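Side-chain contacts in MlnE (Bacillus amyloliquefaciens subsp. plantarum, PDB 5D2E), which probably reduces beta-keto groups of polyketide intermediates with its NADP-binding, B-type N-terminal ketoreductase on the macrolactin assembly line: residues Y287-Y292 / V404-L409; A294-V299 / A483-M488. All coordinates share one frame; numbering follows the deposited sequence.

In the fold
Helix 284-296 of the ketoreductase serves both contacts. In contact 1 its middle faces strand 402-408 in the buried core beside the bound NADP, and the meeting is wholly aromatic, with no hydrogen bond between the two segments. Contact 2, with its centre about 11 Å from that of contact 1, joins the last turn of the same helix to helix 477-488 near the surface. There the chemistry is polar: two partly exposed amides share a weak bond. A probable hydrogen bond from Tyr292 OH to Gln485 OE1 (2.5 Å) and the edge-to-face rings of Phe289 and Phe484 tie the contacts together, so aromatic packing beside the cofactor gives way to side-chain amide hydrogen bonding at the helix end.

Contact 1 (Y287-Y292 / V404-L409). With NAP (NADP nicotinamide-adenine-dinucleotide phosphate), chain B.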
loop_
_atom_site.group_PDB
_atom_site.type_symbol
_atom_site.label_atom_id
_atom_site.label_comp_id
_atom_site.label_asym_id
_atom_site.label_seq_id
_atom_site.Cartn_x
_atom_site.Cartn_y
_atom_site.Cartn_z
ATOM N N TYR A 287 -20.862 4.103 4.388
ATOM C CA TYR A 287 -22.155 4.639 4.771
ATOM C C TYR A 287 -22.036 5.738 5.816
ATOM O O TYR A 287 -22.756 6.693 5.740
ATOM C CB TYR A 287 -23.130 3.486 5.213
ATOM C CG TYR A 287 -24.503 4.066 5.480
ATOM C CD1 TYR A 287 -25.263 4.543 4.447
ATOM C CD2 TYR A 287 -24.967 4.263 6.781
ATOM C CE1 TYR A 287 -26.508 5.153 4.668
ATOM C CE2 TYR A 287 -26.207 4.881 7.021
ATOM C CZ TYR A 287 -26.960 5.322 5.952
ATOM O OH TYR A 287 -28.189 5.922 6.128
ATOM N N LEU A 288 -21.088 5.638 6.746
ATOM C CA LEU A 288 -20.863 6.617 7.767
ATOM C C LEU A 288 -20.455 7.930 7.078
ATOM O O LEU A 288 -20.987 8.970 7.388
ATOM C CB LEU A 288 -19.747 6.169 8.679
ATOM C CG LEU A 288 -19.362 7.112 9.807
ATOM C CD1 LEU A 288 -20.450 6.946 10.854
ATOM C CD2 LEU A 288 -18.019 6.872 10.471
ATOM N N PHE A 289 -19.559 7.861 6.108
ATOM C CA PHE A 289 -19.267 9.032 5.261
ATOM C C PHE A 289 -20.429 9.504 4.366
ATOM O O PHE A 289 -20.612 10.726 4.150
ATOM C CB PHE A 289 -17.953 8.836 4.450
ATOM C CG PHE A 289 -16.749 9.023 5.312
ATOM C CD1 PHE A 289 -16.275 8.004 6.116
ATOM C CD2 PHE A 289 -16.138 10.261 5.391
ATOM C CE1 PHE A 289 -15.180 8.193 6.967
ATOM C CE2 PHE A 289 -15.045 10.435 6.208
ATOM C CZ PHE A 289 -14.580 9.420 7.016
ATOM N N ALA A 290 -21.248 8.606 3.863
ATOM C CA ALA A 290 -22.373 9.089 3.035
ATOM C C ALA A 290 -23.317 9.978 3.889
ATOM O O ALA A 290 -23.723 11.048 3.448
ATOM C CB ALA A 290 -23.150 7.957 2.391
ATOM N N GLU A 291 -23.602 9.569 5.110
ATOM C CA GLU A 291 -24.472 10.379 5.968
ATOM C C GLU A 291 -23.787 11.714 6.286
ATOM O O GLU A 291 -24.421 12.762 6.297
ATOM C CB GLU A 291 -24.749 9.738 7.321
ATOM C CG GLU A 291 -25.486 8.432 7.350
ATOM C CD GLU A 291 -25.731 7.998 8.797
ATOM O OE1 GLU A 291 -24.761 7.881 9.622
ATOM O OE2 GLU A 291 -26.914 7.787 9.081
ATOM N N TYR A 292 -22.495 11.656 6.597
ATOM C CA TYR A 292 -21.715 12.848 6.872
ATOM C C TYR A 292 -21.779 13.855 5.742
ATOM O O TYR A 292 -22.031 15.084 5.974
ATOM C CB TYR A 292 -20.272 12.457 7.144
ATOM C CG TYR A 292 -19.364 13.632 7.484
ATOM C CD1 TYR A 292 -19.409 14.219 8.744
ATOM C CD2 TYR A 292 -18.482 14.143 6.554
ATOM C CE1 TYR A 292 -18.595 15.268 9.076
ATOM C CE2 TYR A 292 -17.643 15.204 6.895
ATOM C CZ TYR A 292 -17.701 15.748 8.161
ATOM O OH TYR A 292 -16.897 16.828 8.519
ATOM N N VAL A 404 -10.328 10.358 -2.859
ATOM C CA VAL A 404 -9.841 10.001 -1.541
ATOM C C VAL A 404 -9.885 8.496 -1.369
ATOM O O VAL A 404 -10.911 7.885 -1.589
ATOM C CB VAL A 404 -10.612 10.665 -0.380
ATOM C CG1 VAL A 404 -10.018 10.256 0.966
ATOM C CG2 VAL A 404 -10.611 12.205 -0.516
ATOM N N MET A 405 -8.732 7.919 -1.071
ATOM C CA MET A 405 -8.584 6.503 -0.844
ATOM C C MET A 405 -8.572 6.195 0.676
ATOM O O MET A 405 -7.800 6.760 1.469
ATOM C CB MET A 405 -7.322 6.041 -1.543
ATOM C CG MET A 405 -7.450 6.138 -3.070
ATOM S SD MET A 405 -5.824 6.070 -3.854
ATOM C CE MET A 405 -5.407 7.764 -3.533
ATOM N N PHE A 406 -9.428 5.246 1.082
ATOM C CA PHE A 406 -9.484 4.771 2.509
ATOM C C PHE A 406 -8.496 3.638 2.673
ATOM O O PHE A 406 -8.785 2.454 2.385
ATOM C CB PHE A 406 -10.922 4.349 2.871
ATOM C CG PHE A 406 -11.874 5.521 3.158
ATOM C CD1 PHE A 406 -11.517 6.862 2.931
ATOM C CD2 PHE A 406 -13.123 5.295 3.667
ATOM C CE1 PHE A 406 -12.346 7.922 3.233
ATOM C CE2 PHE A 406 -13.974 6.373 3.965
ATOM C CZ PHE A 406 -13.589 7.675 3.764
ATOM N N SER A 407 -7.286 4.024 3.062
ATOM C CA SER A 407 -6.213 3.095 3.230
ATOM C C SER A 407 -6.197 2.652 4.708
ATOM O O SER A 407 -7.160 2.874 5.450
ATOM C CB SER A 407 -4.913 3.770 2.760
ATOM O OG SER A 407 -3.853 2.831 2.730
ATOM N N SER A 408 -5.124 2.009 5.134
ATOM C CA SER A 408 -5.047 1.410 6.416
ATOM C C SER A 408 -3.688 1.651 6.977
ATOM O O SER A 408 -2.671 1.638 6.272
ATOM C CB SER A 408 -5.326 -0.114 6.288
ATOM O OG SER A 408 -4.987 -0.788 7.484
ATOM N N LEU A 409 -3.654 1.869 8.278
ATOM C CA LEU A 409 -2.467 1.900 9.035
ATOM C C LEU A 409 -1.648 0.606 8.957
ATOM O O LEU A 409 -0.421 0.663 9.132
ATOM C CB LEU A 409 -2.778 2.277 10.480
ATOM C CG LEU A 409 -1.658 2.694 11.417
ATOM C CD1 LEU A 409 -0.960 3.950 10.908
ATOM C CD2 LEU A 409 -2.263 2.915 12.803
HETATM P PA NAP B . -16.934 -3.025 5.045
HETATM O O1A NAP B . -18.179 -2.637 5.888
HETATM O O2A NAP B . -16.667 -4.445 4.579
HETATM O O5B NAP B . -17.129 -2.148 3.711
HETATM C C5B NAP B . -16.300 -2.405 2.585
HETATM C C4B NAP B . -17.273 -2.490 1.436
HETATM O O4B NAP B . -16.510 -2.747 0.237
HETATM C C3B NAP B . -18.303 -3.649 1.534
HETATM O O3B NAP B . -19.626 -3.132 1.712
HETATM C C2B NAP B . -18.208 -4.358 0.173
HETATM O O2B NAP B . -19.479 -4.647 -0.339
HETATM C C1B NAP B . -17.402 -3.347 -0.677
HETATM N N9A NAP B . -16.586 -3.953 -1.720
HETATM C C8A NAP B . -15.615 -4.936 -1.583
HETATM N N7A NAP B . -15.098 -5.295 -2.809
HETATM C C5A NAP B . -15.680 -4.489 -3.720
HETATM C C6A NAP B . -15.609 -4.331 -5.155
HETATM N N6A NAP B . -14.711 -5.114 -5.838
HETATM N N1A NAP B . -16.480 -3.412 -5.772
HETATM C C2A NAP B . -17.331 -2.674 -5.035
HETATM N N3A NAP B . -17.448 -2.774 -3.682
HETATM C C4A NAP B . -16.686 -3.635 -3.001
HETATM O O3 NAP B . -15.570 -2.481 5.754
HETATM P PN NAP B . -15.368 -1.060 6.512
HETATM O O1N NAP B . -15.027 -1.304 7.972
HETATM O O2N NAP B . -16.451 -0.157 5.983
HETATM O O5D NAP B . -14.010 -0.434 5.897
HETATM C C5D NAP B . -14.164 0.293 4.644
HETATM C C4D NAP B . -12.810 0.714 4.054
HETATM O O4D NAP B . -11.994 1.381 5.006
HETATM C C3D NAP B . -12.034 -0.537 3.622
HETATM O O3D NAP B . -11.448 -0.296 2.356
HETATM C C2D NAP B . -11.004 -0.757 4.714
HETATM O O2D NAP B . -9.826 -1.464 4.234
HETATM C C1D NAP B . -10.744 0.676 5.263
HETATM N N1N NAP B . -10.338 0.607 6.690
HETATM C C2N NAP B . -11.257 0.323 7.685
HETATM C C3N NAP B . -10.932 0.234 9.051
HETATM C C7N NAP B . -11.993 -0.070 10.146
HETATM O O7N NAP B . -11.655 -0.205 11.325
HETATM N N7N NAP B . -13.303 -0.174 9.884
HETATM C C4N NAP B . -9.585 0.414 9.397
HETATM C C5N NAP B . -8.647 0.658 8.385
HETATM C C6N NAP B . -9.041 0.775 7.039
HETATM P P2B NAP B . -19.789 -5.846 -1.420
HETATM O O1X NAP B . -19.343 -7.175 -0.827
HETATM O O2X NAP B . -21.323 -5.742 -1.695
HETATM O O3X NAP B . -18.968 -5.509 -2.635
#
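Phe289 and Phe406 both carry CG beside the backbone N and anti to the carbonyl carbon, and their side chains run at each other from opposite directions, but their second torsions part company. Phe289 has chi2 82°, which presents a ring face to the strand; Phe406, at chi2 8°, brings the far edge of its ring forward. The outcome is a T-shaped pair with planes at 63° and centroids 4.8 Å apart. Phe406 CZ stands 3.5 Å above the plane of the Phe289 ring, over its centre, and Phe406 CE2 leans to one side of it, 3.5 Å from Phe289 CD1. With an edge aimed into a face, the two rings bridge backbones whose CA atoms, at Phe289 and Phe406, are 11.0 Å apart. The grip is apolar throughout, and both residues are buried.

The strand also borders the cofactor. Phe406 CB lies 3.8 Å from O4D of the nicotinamide ribose, Ser407 O comes within 3.2 Å of C6N of the nicotinamide, and Ser408 CB touches the same ring atom at 3.9 Å. Phe406 is therefore part of the wall of the NADP pocket, with Phe289 packed against its ring, in keeping with the Rossmann fold of short-chain dehydrogenases: the helix begins at Gly284 and Leu285, whose backbone amides bind NADP.

Further rings continue the cluster, since Phe406 meets Trp449 edge-to-face and Phe289 does the same with Phe484. The pair thus lies between helix 284-296 and strand 402-408, next to strand 443-453 and helix 477-488, which touch its rings.

Contact 2 (A294-V299 / A483-M488); sequences AKQAEV and AFQDSM
Gln296 and Gln485 reach toward each other from opposite directions and meet through their amides alone. The Gln296 chain is extended beyond CG, which carries NE2 well out from the helix, whereas Gln485 bends at chi2 (58°) to present OE1. Gln296 NE2 lies 3.2 Å from Gln485 OE1, but the N-H...O angle of 124° makes this a weak bond, and the amide planes stand 66° apart. The two segments bury just 57 Å² between them.

What fixes the amides lies largely outside the pair. Gln485 OE1 is also hydrogen-bonded to Tyr292 OH, its stronger partner, while its NE2 binds Phe268 O; Gln296 OE1 takes the amide of Val270. Both glutamines are thereby held by the loop that runs past them, the Gln485 amide at both of its ends and the Gln296 amide chiefly at OE1.

Firmer packing is found on the inner side of segment 483-488. Met488 CG sits 3.6 Å above the plane of the Phe484 ring, offset toward its rim, one turn along the helix. Ala483 O is gripped twice, by Ser487 N at 2.8 Å and by Ser487 OG, also at 2.8 Å, the two donors arriving from opposite faces of the carbonyl plane. By contrast, the outer side of segment 294-299 is loose: Lys295 and Glu298 are exposed, and their ion pairs with Glu24 and Lys272 are long and weak.

Helix 477-488 thus lies with Phe484 against strand 443-453, Met488 against strands 443-453 and 402-408, Ala483 on strand 35-46 and Ser487 between strands 35-46 and 443-453, while Gln485 and Gln296 link it to the end of helix 284-296.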
loop_
_atom_site.group_PDB
_atom_site.type_symbol
_atom_site.label_atom_id
_atom_site.label_comp_id
_atom_site.label_asym_id
_atom_site.label_seq_id
_atom_site.Cartn_x
_atom_site.Cartn_y
_atom_site.Cartn_z
ATOM N N ALA A 294 -24.086 13.930 3.218
ATOM C CA ALA A 294 -25.493 14.344 3.077
ATOM C C ALA A 294 -25.867 15.469 4.049
ATOM O O ALA A 294 -26.657 16.326 3.701
ATOM C CB ALA A 294 -26.397 13.149 3.288
ATOM N N LYS A 295 -25.250 15.505 5.230
ATOM C CA LYS A 295 -25.499 16.552 6.153
ATOM C C LYS A 295 -24.808 17.873 5.825
ATOM O O LYS A 295 -25.231 18.906 6.293
ATOM C CB LYS A 295 -25.094 16.090 7.504
ATOM C CG LYS A 295 -25.957 14.952 7.963
ATOM C CD LYS A 295 -25.522 14.585 9.361
ATOM C CE LYS A 295 -25.979 13.197 9.690
ATOM N NZ LYS A 295 -25.402 12.894 11.004
ATOM N N GLN A 296 -23.784 17.852 4.992
ATOM C CA GLN A 296 -23.087 19.087 4.632
ATOM C C GLN A 296 -23.826 19.893 3.589
ATOM O O GLN A 296 -23.672 21.086 3.517
ATOM C CB GLN A 296 -21.670 18.773 4.095
ATOM C CG GLN A 296 -20.681 18.425 5.188
ATOM C CD GLN A 296 -19.213 18.290 4.681
ATOM O OE1 GLN A 296 -18.944 18.178 3.486
ATOM N NE2 GLN A 296 -18.276 18.304 5.612
ATOM N N ALA A 297 -24.588 19.259 2.730
ATOM C CA ALA A 297 -25.173 19.985 1.637
ATOM C C ALA A 297 -26.121 19.067 0.956
ATOM O O ALA A 297 -26.090 17.859 1.181
ATOM C CB ALA A 297 -24.097 20.460 0.666
ATOM N N GLU A 298 -26.973 19.630 0.118
ATOM C CA GLU A 298 -27.881 18.842 -0.686
ATOM C C GLU A 298 -27.173 18.295 -1.874
ATOM O O GLU A 298 -27.013 18.967 -2.918
ATOM C CB GLU A 298 -29.101 19.657 -1.122
ATOM C CG GLU A 298 -30.012 20.012 0.050
ATOM C CD GLU A 298 -31.165 20.944 -0.364
ATOM O OE1 GLU A 298 -31.330 21.229 -1.582
ATOM O OE2 GLU A 298 -31.907 21.382 0.538
ATOM N N VAL A 299 -26.712 17.056 -1.718
ATOM C CA VAL A 299 -25.946 16.416 -2.761
ATOM C C VAL A 299 -26.639 15.282 -3.422
ATOM O O VAL A 299 -27.728 14.875 -3.004
ATOM C CB VAL A 299 -24.611 15.897 -2.200
ATOM C CG1 VAL A 299 -23.816 17.060 -1.640
ATOM C CG2 VAL A 299 -24.788 14.865 -1.094
ATOM N N ALA A 483 -11.041 13.820 11.746
ATOM C CA ALA A 483 -9.687 13.599 11.206
ATOM C C ALA A 483 -9.751 13.732 9.670
ATOM O O ALA A 483 -8.874 14.329 9.063
ATOM C CB ALA A 483 -9.141 12.267 11.652
ATOM N N PHE A 484 -10.810 13.231 9.069
ATOM C CA PHE A 484 -11.032 13.365 7.653
ATOM C C PHE A 484 -11.165 14.814 7.283
ATOM O O PHE A 484 -10.495 15.307 6.376
ATOM C CB PHE A 484 -12.288 12.654 7.272
ATOM C CG PHE A 484 -12.767 12.972 5.894
ATOM C CD1 PHE A 484 -12.208 12.355 4.806
ATOM C CD2 PHE A 484 -13.783 13.920 5.687
ATOM C CE1 PHE A 484 -12.625 12.634 3.558
ATOM C CE2 PHE A 484 -14.201 14.198 4.413
ATOM C CZ PHE A 484 -13.601 13.563 3.344
ATOM N N GLN A 485 -12.029 15.510 8.014
ATOM C CA GLN A 485 -12.200 16.953 7.845
ATOM C C GLN A 485 -10.889 17.699 7.946
ATOM O O GLN A 485 -10.573 18.524 7.077
ATOM C CB GLN A 485 -13.233 17.449 8.906
ATOM C CG GLN A 485 -13.860 18.781 8.664
ATOM C CD GLN A 485 -14.604 18.888 7.341
ATOM O OE1 GLN A 485 -15.436 18.043 6.958
ATOM N NE2 GLN A 485 -14.338 19.979 6.648
ATOM N N ASP A 486 -10.071 17.405 8.948
ATOM C CA ASP A 486 -8.793 18.069 9.071
ATOM C C ASP A 486 -7.844 17.711 7.886
ATOM O O ASP A 486 -7.177 18.562 7.308
ATOM C CB ASP A 486 -8.079 17.618 10.322
ATOM C CG ASP A 486 -6.863 18.478 10.667
ATOM O OD1 ASP A 486 -6.529 19.450 9.931
ATOM O OD2 ASP A 486 -6.220 18.171 11.702
ATOM N N SER A 487 -7.796 16.421 7.588
ATOM C CA SER A 487 -6.922 15.879 6.526
ATOM C C SER A 487 -7.193 16.572 5.215
ATOM O O SER A 487 -6.280 16.942 4.515
ATOM C CB SER A 487 -7.165 14.402 6.382
ATOM O OG SER A 487 -6.644 13.769 7.522
ATOM N N MET A 488 -8.460 16.804 4.916
ATOM C CA MET A 488 -8.848 17.383 3.653
ATOM C C MET A 488 -8.414 18.853 3.480
ATOM O O MET A 488 -8.369 19.326 2.368
ATOM C CB MET A 488 -10.356 17.253 3.457
ATOM C CG MET A 488 -10.864 15.848 3.237
ATOM S SD MET A 488 -10.200 15.055 1.723
ATOM C CE MET A 488 -11.076 15.965 0.466
#